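Local coordinates for 3-keto-5-aminohexanoate cleavage protein (Archaeoglobus fulgidus, PDB 3LOT), which probably cleaves 3-keto-5-aminohexanoate as a zinc-dependent beta-keto acid cleavage enzyme with a TIM-barrel fold, at residues V29-I34 with R54-G59; V85-G90 with A101-A106; Y176-I181 with V216-Q221; R198-H203 with T233-G238. One frame throughout, in Å; residues are numbered along the deposited sequence. Where two conformers were deposited one is given.

The four contacts follow the TIM barrel round its sheet. Contact 1 sets the start of helix 31-43 against the loop after strand 48-54, and contact 2 folds the loop after strand 82-85 against helix 103-107. These two come one after the other in the chain, their centres about 17 Å apart. Contacts 3 and 4 alternate along the sequence and touch, with centres about 9 Å apart: contact 4 pairs strands 197-203 and 232-238, and contact 3 packs helices 178-189 and 213-226 outside them. Contacts 1 and 3 lie on opposite sides of the chain's centre, their centres about 33 Å apart. Arg54, Thr86, Tyr176 and Ile202, one from each contact, have side chains within about 9 Å of the zinc ion.

Contact 1 (V29-I34 with R54-G59); sequences VTPDQI and RDPKDG
Arg54, whose CB meets Val29 O at 3.3 Å, turns an edge of its guanidinium to its own loop: NH1 donates in plane to Gly59 O at 2.8 Å, nearly in line with the carbonyl. NE and NH2 bond Thr15 OG1 and His19 O, so the side chain, about 9 Å from the zinc ion, is held by three bonds. The contact sets the loop after TIM-barrel strand 48-54 against the start of helix 31-43, which opens with a capping box. Thr30 OG1 accepts from Gln33 N at 3.0 Å, and Gln33 OE1 accepts in return from Thr30 N, which stands above the amide plane, as well as from Val29 N at 2.6 Å. No hydrogen bond joins the two segments; they meet by van der Waals packing, including carbonyl oxygens against carbon. Pro31 and Pro56 cross obliquely, with CD of Pro31 3.8 Å from CB of Pro56; helix 65-78 lies against Pro31 through Val67, Tyr70 and Ile71. An Asx turn, Asp55 OD1 to Lys57 N, shapes the loop, and Gly59 N returns to Asp55 O. Val29 places CG1 anti to its backbone N (chi1 155°), and this methyl presses tightly on Gly59 CA at 3.4 Å.

Contact 2 (V85-G90 with A101-A106); sequences VTTGGG and AKVVPA
Thr87 and Val104 meet at a slant, with CG2 of Thr87 3.7 Å from CG2 of Val104. This is the tightly packed core of a contact in the TIM barrel, where the loop after strand 82-85 folds back against helix 103-107. Val103 fills the middle: its CG1 lies 3.6 Å from Thr86 O and 4.1 Å from Thr87 CG2. Val85 reaches toward Val103 tip to tip, although the spacing is doubtful because Val85 has two conformers. Phe68 of helix 65-78 packs against Val85 and Val103, and Leu160, Ile163 and Phe164 of helix 154-166 close over Ala101 and Val104. In Thr87, chi1 of 70° sets OG1 between the backbone N and the carbonyl carbon, where it bonds Thr113 O, while CG2 is left for the apolar side. The contact thins out at the exposed Lys102, which points away from the loop and forms a salt bridge with Glu99, and at Gly88 to Gly90, which turn off without meeting the helix. That turn is held near the zinc site, where Thr86 packs on His50 and His52. Its OG1 accepts from Gly88 N at 2.8 Å and Gly89 N at 2.9 Å, an ST turn and ST motif sharing one oxygen.

Contact 3 (Y176-I181 with V216-Q221); sequences YDIGQI and VLFMKQ
Tyr176, whose carbonyl carbon lies 4.2 Å from Met219 CE, donates its backbone N to Gln180 OE1 at 2.9 Å, from above the amide plane. Asp177 OD1 accepts from Ile178 N at 3.0 Å on the anti side, 23° out of the carboxylate plane. Its OD2 makes a weak bond to Gly179 N of a second subunit, while Gly179 N here donates to Asp177 OD1 of that subunit; the two OD1 atoms lie close, where like charges would probably repel. On the outside of the TIM barrel, at this subunit interface, the start of helix 178-189 packs on the middle of helix 213-226. The side chain of Met219, a selenomethionine, lies between Ile178, Ile181 and the Asp177 backbone. The chi2 bend (-84°) brings SE to 3.5 Å from Ile178 CD1 and 3.8 Å from Ile181 CD1, and the chi3 bend (-82°) turns CE back to Asp177 N at 3.8 Å. Met219 also packs on His203 of strand 197-203. Ile178 crosses Phe218 at about a right angle, and the Phe218 ring stacks on Phe218 of the second subunit, extending this buried apolar layer across the interface. At the ring edge, near its plane, Ile178 CD1 stands 3.5 Å from Phe218 CD2.

Contact 4 (R198-H203 with T233-G238); sequences RLQFIH and TWSLVG
Arg198 NH1 donates to Thr233 OG1 at 3.0 Å, the hydroxyl lying 16° out of the guanidinium plane, and the same nitrogen forms a salt bridge with Asp256. One face of the guanidinium lies over Ser235, with NH2 3.6 Å from Ser235 CB. Farther along the same side of the sheet as Arg198, Ser235 OG donates to Gln200 OE1 at 2.9 Å; the other end of that amide, NE2, bonds Glu174, so both ends of the buried amide have partners. Between the strands runs the backbone ladder, five bonds from Leu199 N to Thr233 O through to His203 N to Val237 O, each 2.9 Å, with CA-H...O contacts beside them. Arg198, Gln200 and Ile202 share their face with Thr233, Ser235 and Val237, and here Ile202 and Val237 lie side by side, CG2 of the first 4.1 Å from CB of the second. On the other face Phe201 and Trp234 form an offset pair with little overlap, planes at 30° and centroids 5.3 Å apart. Phe201 CE2 stands over the rim of the indole, and CD2 is 3.4 Å from Trp234 CE3. His203, its ND1 bonded to Gly210 O, crosses Leu236 at about a right angle, with CD2 3.9 Å from Leu236 CD1. Helix 213-226 packs on this face through Val216 and Met219, whereas the Gln200 and Ile202 face looks toward the zinc site. In-register parallel strands joined through an outer helix are the beta-alpha-beta unit from which a TIM barrel is built.

Contact 1 (V29-I34 with R54-G59)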
loop_
_atom_site.group_PDB
_atom_site.type_symbol
_atom_site.label_atom_id
_atom_site.label_comp_id
_atom_site.label_asym_id
_atom_site.label_seq_id
_atom_site.Cartn_x
_atom_site.Cartn_y
_atom_site.Cartn_z
ATOM N N VAL D 29 -17.686 -34.393 -13.622
ATOM C CA VAL D 29 -18.568 -34.858 -12.579
ATOM C C VAL D 29 -18.257 -36.232 -11.992
ATOM O O VAL D 29 -18.153 -36.380 -10.734
ATOM C CB VAL D 29 -19.913 -34.918 -13.073
ATOM C CG1 VAL D 29 -20.666 -35.978 -12.200
ATOM C CG2 VAL D 29 -20.469 -33.462 -13.070
ATOM N N THR D 30 -18.088 -37.229 -12.822
ATOM C CA THR D 30 -17.924 -38.588 -12.291
ATOM C C THR D 30 -16.510 -38.821 -11.798
ATOM O O THR D 30 -15.577 -38.088 -12.177
ATOM C CB THR D 30 -18.188 -39.598 -13.376
ATOM O OG1 THR D 30 -17.143 -39.484 -14.348
ATOM C CG2 THR D 30 -19.552 -39.355 -14.017
ATOM N N PRO D 31 -16.306 -39.845 -10.969
ATOM C CA PRO D 31 -14.933 -40.058 -10.525
ATOM C C PRO D 31 -13.963 -40.319 -11.659
ATOM O O PRO D 31 -12.822 -39.830 -11.620
ATOM C CB PRO D 31 -15.044 -41.290 -9.643
ATOM C CG PRO D 31 -16.413 -41.137 -8.993
ATOM C CD PRO D 31 -17.263 -40.624 -10.161
ATOM N N ASP D 32 -14.402 -41.044 -12.682
ATOM C CA ASP D 32 -13.500 -41.345 -13.796
ATOM C C ASP D 32 -13.186 -40.087 -14.607
ATOM O O ASP D 32 -12.066 -39.942 -15.109
ATOM C CB ASP D 32 -14.066 -42.434 -14.693
ATOM C CG ASP D 32 -13.978 -43.810 -14.069
ATOM O OD1 ASP D 32 -13.091 -44.093 -13.206
ATOM O OD2 ASP D 32 -14.812 -44.647 -14.464
ATOM N N GLN D 33 -14.165 -39.191 -14.746
ATOM C CA GLN D 33 -13.899 -37.900 -15.375
ATOM C C GLN D 33 -12.889 -37.061 -14.602
ATOM O O GLN D 33 -11.999 -36.470 -15.180
ATOM C CB GLN D 33 -15.181 -37.084 -15.517
ATOM C CG GLN D 33 -16.102 -37.593 -16.561
ATOM C CD GLN D 33 -17.430 -36.870 -16.527
ATOM O OE1 GLN D 33 -17.641 -35.968 -15.716
ATOM N NE2 GLN D 33 -18.294 -37.216 -17.446
ATOM N N ILE D 34 -13.012 -37.022 -13.288
ATOM C CA ILE D 34 -12.049 -36.309 -12.457
ATOM C C ILE D 34 -10.640 -36.911 -12.626
ATOM O O ILE D 34 -9.661 -36.174 -12.772
ATOM C CB ILE D 34 -12.509 -36.275 -10.940
ATOM C CG1 ILE D 34 -13.786 -35.463 -10.778
ATOM C CG2 ILE D 34 -11.374 -35.722 -10.028
ATOM C CD1 ILE D 34 -14.641 -35.906 -9.520
ATOM N N ARG D 54 -17.323 -35.890 -6.183
ATOM C CA ARG D 54 -18.695 -35.616 -6.535
ATOM C C ARG D 54 -19.412 -36.959 -6.717
ATOM O O ARG D 54 -18.848 -37.923 -7.250
ATOM C CB ARG D 54 -18.765 -34.874 -7.850
ATOM C CG ARG D 54 -18.335 -33.443 -7.751
ATOM C CD ARG D 54 -18.388 -32.815 -9.079
ATOM N NE ARG D 54 -18.027 -31.400 -9.026
ATOM C CZ ARG D 54 -18.821 -30.399 -8.649
ATOM N NH1 ARG D 54 -20.059 -30.583 -8.206
ATOM N NH2 ARG D 54 -18.341 -29.182 -8.641
ATOM N N ASP D 55 -20.658 -36.998 -6.279
ATOM C CA ASP D 55 -21.529 -38.160 -6.493
ATOM C C ASP D 55 -21.685 -38.411 -8.000
ATOM O O ASP D 55 -22.087 -37.509 -8.735
ATOM C CB ASP D 55 -22.858 -37.810 -5.813
ATOM C CG ASP D 55 -23.816 -38.950 -5.739
ATOM O OD1 ASP D 55 -23.754 -39.879 -6.566
ATOM O OD2 ASP D 55 -24.666 -38.876 -4.835
ATOM N N PRO D 56 -21.362 -39.638 -8.486
ATOM C CA PRO D 56 -21.413 -39.942 -9.935
ATOM C C PRO D 56 -22.805 -39.853 -10.555
ATOM O O PRO D 56 -22.922 -39.520 -11.737
ATOM C CB PRO D 56 -20.963 -41.402 -10.026
ATOM C CG PRO D 56 -20.672 -41.847 -8.646
ATOM C CD PRO D 56 -21.138 -40.847 -7.669
ATOM N N LYS D 57 -23.831 -40.142 -9.752
ATOM C CA LYS D 57 -25.209 -40.157 -10.212
ATOM C C LYS D 57 -25.649 -38.779 -10.675
ATOM O O LYS D 57 -26.338 -38.678 -11.683
ATOM C CB LYS D 57 -26.168 -40.714 -9.130
ATOM N N ASP D 58 -25.262 -37.720 -9.959
ATOM C CA ASP D 58 -25.744 -36.368 -10.313
ATOM C C ASP D 58 -24.755 -35.205 -10.121
ATOM O O ASP D 58 -25.137 -34.044 -10.237
ATOM C CB ASP D 58 -27.015 -36.059 -9.528
ATOM C CG ASP D 58 -26.831 -36.155 -8.028
ATOM O OD1 ASP D 58 -25.699 -36.097 -7.453
ATOM O OD2 ASP D 58 -27.881 -36.228 -7.404
ATOM N N GLY D 59 -23.490 -35.533 -9.855
ATOM C CA GLY D 59 -22.455 -34.539 -9.644
ATOM C C GLY D 59 -22.498 -33.731 -8.365
ATOM O O GLY D 59 -21.687 -32.811 -8.192
#

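Contact 2 (V85-G90 with A101-A106)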
loop_
_atom_site.group_PDB
_atom_site.type_symbol
_atom_site.label_atom_id
_atom_site.label_comp_id
_atom_site.label_asym_id
_atom_site.label_seq_id
_atom_site.Cartn_x
_atom_site.Cartn_y
_atom_site.Cartn_z
ATOM N N VAL D 85 -5.615 -33.104 -1.710
ATOM C CA VAL D 85 -7.011 -33.402 -1.382
ATOM C C VAL D 85 -7.672 -32.257 -0.580
ATOM O O VAL D 85 -7.052 -31.662 0.292
ATOM C CB VAL D 85 -7.057 -34.701 -0.567
ATOM C CG1 VAL D 85 -8.473 -35.113 -0.292
ATOM C CG2 VAL D 85 -6.304 -35.778 -1.322
ATOM N N THR D 86 -8.933 -31.960 -0.866
ATOM C CA THR D 86 -9.643 -30.963 -0.093
ATOM C C THR D 86 -10.109 -31.545 1.240
ATOM O O THR D 86 -10.453 -32.719 1.363
ATOM C CB THR D 86 -10.851 -30.440 -0.832
ATOM O OG1 THR D 86 -11.376 -29.314 -0.125
ATOM C CG2 THR D 86 -11.933 -31.546 -0.926
ATOM N N THR D 87 -10.053 -30.710 2.257
ATOM C CA THR D 87 -10.819 -30.904 3.474
ATOM C C THR D 87 -11.817 -29.760 3.621
ATOM O O THR D 87 -12.478 -29.671 4.650
ATOM C CB THR D 87 -9.929 -30.948 4.760
ATOM O OG1 THR D 87 -9.389 -29.654 5.036
ATOM C CG2 THR D 87 -8.803 -31.929 4.610
ATOM N N GLY D 88 -11.910 -28.892 2.607
ATOM C CA GLY D 88 -12.889 -27.784 2.583
ATOM C C GLY D 88 -14.197 -28.186 1.901
ATOM O O GLY D 88 -15.284 -27.735 2.290
ATOM N N GLY D 89 -14.091 -29.043 0.877
ATOM C CA GLY D 89 -15.241 -29.648 0.212
ATOM C C GLY D 89 -16.313 -30.163 1.158
ATOM O O GLY D 89 -16.041 -30.991 1.998
ATOM N N GLY D 90 -17.551 -29.673 0.997
ATOM C CA GLY D 90 -18.646 -29.954 1.951
ATOM C C GLY D 90 -18.976 -28.785 2.892
ATOM O O GLY D 90 -20.068 -28.741 3.516
ATOM N N ALA D 101 -12.405 -33.545 7.493
ATOM C CA ALA D 101 -10.992 -33.912 7.721
ATOM C C ALA D 101 -10.697 -35.410 7.591
ATOM O O ALA D 101 -9.527 -35.800 7.482
ATOM C CB ALA D 101 -10.523 -33.440 9.093
ATOM N N LYS D 102 -11.733 -36.243 7.575
ATOM C CA LYS D 102 -11.551 -37.726 7.626
ATOM C C LYS D 102 -10.766 -38.317 6.459
ATOM O O LYS D 102 -10.188 -39.400 6.560
ATOM C CB LYS D 102 -12.902 -38.422 7.680
ATOM C CG LYS D 102 -13.625 -38.163 8.953
ATOM C CD LYS D 102 -14.912 -38.950 9.034
ATOM C CE LYS D 102 -15.339 -39.193 10.514
ATOM N NZ LYS D 102 -16.848 -39.205 10.568
ATOM N N VAL D 103 -10.769 -37.608 5.345
ATOM C CA VAL D 103 -9.994 -38.000 4.196
ATOM C C VAL D 103 -8.504 -38.070 4.534
ATOM O O VAL D 103 -7.807 -38.874 3.935
ATOM C CB VAL D 103 -10.271 -37.049 2.974
ATOM C CG1 VAL D 103 -9.607 -35.681 3.139
ATOM C CG2 VAL D 103 -9.830 -37.697 1.700
ATOM N N VAL D 104 -8.034 -37.288 5.521
ATOM C CA VAL D 104 -6.586 -37.198 5.815
ATOM C C VAL D 104 -6.067 -38.480 6.500
ATOM O O VAL D 104 -5.094 -39.058 6.028
ATOM C CB VAL D 104 -6.194 -35.862 6.491
ATOM C CG1 VAL D 104 -4.740 -35.846 6.920
ATOM C CG2 VAL D 104 -6.472 -34.671 5.512
ATOM N N PRO D 105 -6.754 -38.977 7.531
ATOM C CA PRO D 105 -6.332 -40.247 8.109
ATOM C C PRO D 105 -6.655 -41.470 7.237
ATOM O O PRO D 105 -5.908 -42.462 7.255
ATOM C CB PRO D 105 -7.103 -40.296 9.435
ATOM C CG PRO D 105 -8.210 -39.320 9.256
ATOM C CD PRO D 105 -7.601 -38.239 8.473
ATOM N N ALA D 106 -7.729 -41.393 6.464
ATOM C CA ALA D 106 -8.061 -42.463 5.519
ATOM C C ALA D 106 -7.018 -42.602 4.401
ATOM O O ALA D 106 -6.535 -43.714 4.105
ATOM C CB ALA D 106 -9.453 -42.268 4.958
#

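Contact 3 (Y176-I181 with V216-Q221)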
loop_
_atom_site.group_PDB
_atom_site.type_symbol
_atom_site.label_atom_id
_atom_site.label_comp_id
_atom_site.label_asym_id
_atom_site.label_seq_id
_atom_site.Cartn_x
_atom_site.Cartn_y
_atom_site.Cartn_z
ATOM N N TYR D 176 -8.636 -16.546 2.584
ATOM C CA TYR D 176 -9.614 -15.808 1.773
ATOM C C TYR D 176 -9.759 -14.342 2.190
ATOM O O TYR D 176 -10.643 -13.627 1.669
ATOM C CB TYR D 176 -11.007 -16.437 1.865
ATOM C CG TYR D 176 -11.145 -17.855 1.372
ATOM C CD1 TYR D 176 -10.698 -18.916 2.145
ATOM C CD2 TYR D 176 -11.791 -18.130 0.176
ATOM C CE1 TYR D 176 -10.856 -20.246 1.723
ATOM C CE2 TYR D 176 -11.945 -19.433 -0.272
ATOM C CZ TYR D 176 -11.483 -20.492 0.513
ATOM O OH TYR D 176 -11.617 -21.781 0.061
ATOM N N ASP D 177 -8.945 -13.903 3.162
ATOM C CA ASP D 177 -9.024 -12.534 3.674
ATOM C C ASP D 177 -7.772 -12.248 4.534
ATOM O O ASP D 177 -7.041 -13.164 4.934
ATOM C CB ASP D 177 -10.275 -12.380 4.553
ATOM C CG ASP D 177 -10.936 -11.029 4.438
ATOM O OD1 ASP D 177 -10.299 -9.996 4.081
ATOM O OD2 ASP D 177 -12.154 -11.004 4.742
ATOM N N ILE D 178 -7.563 -10.976 4.818
ATOM C CA ILE D 178 -6.436 -10.515 5.632
ATOM C C ILE D 178 -6.511 -11.124 7.027
ATOM O O ILE D 178 -5.491 -11.547 7.581
ATOM C CB ILE D 178 -6.370 -8.994 5.676
ATOM C CG1 ILE D 178 -6.267 -8.433 4.236
ATOM C CG2 ILE D 178 -5.191 -8.513 6.585
ATOM C CD1 ILE D 178 -5.092 -8.991 3.454
ATOM N N GLY D 179 -7.698 -11.147 7.626
ATOM C CA GLY D 179 -7.857 -11.718 8.969
ATOM C C GLY D 179 -7.405 -13.161 9.069
ATOM O O GLY D 179 -6.999 -13.639 10.123
ATOM N N GLN D 180 -7.545 -13.879 7.967
ATOM C CA GLN D 180 -7.141 -15.295 7.891
ATOM C C GLN D 180 -5.620 -15.487 7.792
ATOM O O GLN D 180 -5.067 -16.514 8.237
ATOM C CB GLN D 180 -7.858 -15.978 6.708
ATOM C CG GLN D 180 -9.396 -16.003 6.896
ATOM C CD GLN D 180 -10.128 -16.934 5.950
ATOM O OE1 GLN D 180 -9.534 -17.602 5.098
ATOM N NE2 GLN D 180 -11.446 -16.978 6.093
ATOM N N ILE D 181 -4.926 -14.491 7.251
ATOM C CA ILE D 181 -3.460 -14.485 7.353
ATOM C C ILE D 181 -3.058 -14.219 8.813
ATOM O O ILE D 181 -2.160 -14.851 9.361
ATOM C CB ILE D 181 -2.826 -13.470 6.418
ATOM C CG1 ILE D 181 -3.344 -13.702 4.962
ATOM C CG2 ILE D 181 -1.310 -13.544 6.558
ATOM C CD1 ILE D 181 -2.585 -12.914 3.853
ATOM N N VAL D 216 -4.440 -8.497 -3.809
ATOM C CA VAL D 216 -3.393 -9.500 -3.932
ATOM C C VAL D 216 -2.109 -8.999 -3.241
ATOM O O VAL D 216 -1.536 -9.679 -2.388
ATOM C CB VAL D 216 -3.150 -9.882 -5.407
ATOM C CG1 VAL D 216 -1.953 -10.837 -5.493
ATOM C CG2 VAL D 216 -4.439 -10.478 -5.993
ATOM N N LEU D 217 -1.710 -7.777 -3.549
ATOM C CA LEU D 217 -0.471 -7.250 -2.977
ATOM C C LEU D 217 -0.538 -7.194 -1.462
ATOM O O LEU D 217 0.429 -7.598 -0.770
ATOM C CB LEU D 217 -0.120 -5.895 -3.563
ATOM C CG LEU D 217 1.275 -5.392 -3.170
ATOM C CD1 LEU D 217 2.443 -6.317 -3.703
ATOM C CD2 LEU D 217 1.403 -3.968 -3.675
ATOM N N PHE D 218 -1.682 -6.725 -0.952
ATOM C CA PHE D 218 -1.851 -6.568 0.486
ATOM C C PHE D 218 -1.834 -7.926 1.221
ATOM O O PHE D 218 -1.260 -8.013 2.299
ATOM C CB PHE D 218 -3.081 -5.717 0.824
ATOM C CG PHE D 218 -3.043 -5.164 2.206
ATOM C CD1 PHE D 218 -2.212 -4.109 2.513
ATOM C CD2 PHE D 218 -3.778 -5.744 3.219
ATOM C CE1 PHE D 218 -2.138 -3.613 3.800
ATOM C CE2 PHE D 218 -3.687 -5.270 4.521
ATOM C CZ PHE D 218 -2.879 -4.202 4.808
HETATM N N MSE D 219 -2.417 -8.979 0.622
HETATM C CA MSE D 219 -2.395 -10.313 1.196
HETATM C C MSE D 219 -0.945 -10.749 1.353
HETATM O O MSE D 219 -0.532 -11.143 2.434
HETATM C CB MSE D 219 -3.167 -11.334 0.324
HETATM C CG MSE D 219 -4.665 -11.150 0.259
HETATM SE SE MSE D 219 -5.591 -11.958 1.755
HETATM C CE MSE D 219 -5.700 -13.833 1.145
ATOM N N LYS D 220 -0.165 -10.652 0.286
ATOM C CA LYS D 220 1.193 -11.170 0.303
ATOM C C LYS D 220 2.042 -10.379 1.290
ATOM O O LYS D 220 2.806 -10.959 2.050
ATOM C CB LYS D 220 1.804 -11.177 -1.123
ATOM C CG LYS D 220 3.247 -11.758 -1.200
ATOM C CD LYS D 220 4.311 -10.726 -1.134
ATOM C CE LYS D 220 5.717 -11.357 -1.381
ATOM N NZ LYS D 220 6.786 -10.333 -1.387
ATOM N N GLN D 221 1.908 -9.060 1.265
ATOM C CA GLN D 221 2.647 -8.181 2.204
ATOM C C GLN D 221 2.265 -8.447 3.658
ATOM O O GLN D 221 3.110 -8.368 4.557
ATOM C CB GLN D 221 2.407 -6.718 1.877
ATOM C CG GLN D 221 3.020 -6.273 0.585
ATOM C CD GLN D 221 2.616 -4.832 0.238
ATOM O OE1 GLN D 221 1.573 -4.349 0.700
ATOM N NE2 GLN D 221 3.433 -4.143 -0.614
#

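Contact 4 (R198-H203 with T233-G238)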
loop_
_atom_site.group_PDB
_atom_site.type_symbol
_atom_site.label_atom_id
_atom_site.label_comp_id
_atom_site.label_asym_id
_atom_site.label_seq_id
_atom_site.Cartn_x
_atom_site.Cartn_y
_atom_site.Cartn_z
ATOM N N ARG D 198 2.871 -23.353 3.763
ATOM C CA ARG D 198 2.371 -23.217 2.405
ATOM C C ARG D 198 1.033 -22.527 2.457
ATOM O O ARG D 198 0.083 -23.092 2.962
ATOM C CB ARG D 198 2.245 -24.597 1.766
ATOM C CG ARG D 198 1.718 -24.591 0.325
ATOM C CD ARG D 198 2.522 -23.740 -0.594
ATOM N NE ARG D 198 2.128 -23.981 -1.985
ATOM C CZ ARG D 198 2.711 -23.427 -3.053
ATOM N NH1 ARG D 198 3.733 -22.625 -2.912
ATOM N NH2 ARG D 198 2.268 -23.691 -4.284
ATOM N N LEU D 199 0.949 -21.326 1.884
ATOM C CA LEU D 199 -0.296 -20.541 1.876
ATOM C C LEU D 199 -0.868 -20.447 0.470
ATOM O O LEU D 199 -0.152 -20.345 -0.514
ATOM C CB LEU D 199 -0.085 -19.072 2.370
ATOM C CG LEU D 199 0.624 -18.657 3.671
ATOM C CD1 LEU D 199 0.041 -17.344 4.275
ATOM C CD2 LEU D 199 0.624 -19.724 4.695
ATOM N N GLN D 200 -2.178 -20.390 0.381
ATOM C CA GLN D 200 -2.812 -20.086 -0.855
ATOM C C GLN D 200 -3.795 -18.936 -0.651
ATOM O O GLN D 200 -4.630 -18.952 0.256
ATOM C CB GLN D 200 -3.491 -21.317 -1.360
ATOM C CG GLN D 200 -4.217 -21.158 -2.683
ATOM C CD GLN D 200 -4.004 -22.370 -3.522
ATOM O OE1 GLN D 200 -3.344 -22.310 -4.542
ATOM N NE2 GLN D 200 -4.492 -23.513 -3.042
ATOM N N PHE D 201 -3.654 -17.926 -1.469
ATOM C CA PHE D 201 -4.454 -16.736 -1.352
ATOM C C PHE D 201 -5.591 -16.898 -2.356
ATOM O O PHE D 201 -5.311 -17.165 -3.528
ATOM C CB PHE D 201 -3.621 -15.524 -1.711
ATOM C CG PHE D 201 -2.391 -15.318 -0.845
ATOM C CD1 PHE D 201 -2.388 -15.613 0.492
ATOM C CD2 PHE D 201 -1.254 -14.723 -1.386
ATOM C CE1 PHE D 201 -1.267 -15.341 1.269
ATOM C CE2 PHE D 201 -0.137 -14.475 -0.598
ATOM C CZ PHE D 201 -0.148 -14.798 0.717
ATOM N N ILE D 202 -6.845 -16.818 -1.896
ATOM C CA ILE D 202 -8.024 -17.050 -2.751
ATOM C C ILE D 202 -8.842 -15.763 -2.877
ATOM O O ILE D 202 -9.346 -15.209 -1.885
ATOM C CB ILE D 202 -8.889 -18.191 -2.242
ATOM C CG1 ILE D 202 -8.000 -19.468 -2.044
ATOM C CG2 ILE D 202 -10.044 -18.484 -3.226
ATOM C CD1 ILE D 202 -8.771 -20.798 -1.886
ATOM N N HIS D 203 -8.970 -15.295 -4.101
ATOM C CA HIS D 203 -9.540 -13.969 -4.378
ATOM C C HIS D 203 -10.825 -14.093 -5.151
ATOM O O HIS D 203 -10.871 -14.780 -6.174
ATOM C CB HIS D 203 -8.497 -13.124 -5.152
ATOM C CG HIS D 203 -7.343 -12.676 -4.293
ATOM N ND1 HIS D 203 -7.271 -11.413 -3.734
ATOM C CD2 HIS D 203 -6.238 -13.335 -3.867
ATOM C CE1 HIS D 203 -6.164 -11.310 -3.020
ATOM N NE2 HIS D 203 -5.526 -12.472 -3.066
ATOM N N THR D 233 5.922 -20.267 1.575
ATOM C CA THR D 233 5.731 -20.102 0.133
ATOM C C THR D 233 4.220 -19.942 -0.129
ATOM O O THR D 233 3.383 -20.271 0.723
ATOM C CB THR D 233 6.331 -21.263 -0.704
ATOM O OG1 THR D 233 5.529 -22.443 -0.559
ATOM C CG2 THR D 233 7.778 -21.547 -0.295
ATOM N N TRP D 234 3.872 -19.415 -1.289
ATOM C CA TRP D 234 2.468 -19.100 -1.572
ATOM C C TRP D 234 2.067 -19.324 -3.020
ATOM O O TRP D 234 2.879 -19.248 -3.939
ATOM C CB TRP D 234 2.133 -17.664 -1.165
ATOM C CG TRP D 234 2.897 -16.609 -1.926
ATOM C CD1 TRP D 234 4.192 -16.229 -1.731
ATOM C CD2 TRP D 234 2.390 -15.785 -2.979
ATOM N NE1 TRP D 234 4.536 -15.235 -2.629
ATOM C CE2 TRP D 234 3.436 -14.930 -3.386
ATOM C CE3 TRP D 234 1.167 -15.693 -3.611
ATOM C CZ2 TRP D 234 3.293 -14.019 -4.431
ATOM C CZ3 TRP D 234 0.998 -14.742 -4.587
ATOM C CH2 TRP D 234 2.080 -13.926 -5.005
ATOM N N SER D 235 0.786 -19.615 -3.171
ATOM C CA SER D 235 0.106 -19.736 -4.443
ATOM C C SER D 235 -1.095 -18.826 -4.382
ATOM O O SER D 235 -1.497 -18.334 -3.314
ATOM C CB SER D 235 -0.340 -21.202 -4.640
ATOM O OG SER D 235 -0.968 -21.427 -5.905
ATOM N N LEU D 236 -1.715 -18.622 -5.516
ATOM C CA LEU D 236 -2.896 -17.770 -5.622
ATOM C C LEU D 236 -3.936 -18.346 -6.584
ATOM O O LEU D 236 -3.568 -19.038 -7.558
ATOM C CB LEU D 236 -2.481 -16.394 -6.085
ATOM C CG LEU D 236 -3.558 -15.344 -6.410
ATOM C CD1 LEU D 236 -3.045 -13.930 -6.101
ATOM C CD2 LEU D 236 -4.045 -15.495 -7.848
ATOM N N VAL D 237 -5.205 -18.086 -6.250
ATOM C CA VAL D 237 -6.404 -18.358 -7.043
ATOM C C VAL D 237 -7.126 -17.042 -7.323
ATOM O O VAL D 237 -7.491 -16.305 -6.392
ATOM C CB VAL D 237 -7.419 -19.210 -6.271
ATOM C CG1 VAL D 237 -8.715 -19.402 -7.112
ATOM C CG2 VAL D 237 -6.800 -20.563 -5.878
ATOM N N GLY D 238 -7.321 -16.732 -8.596
ATOM C CA GLY D 238 -8.295 -15.735 -9.017
ATOM C C GLY D 238 -9.586 -16.402 -9.498
ATOM O O GLY D 238 -9.540 -17.239 -10.369
#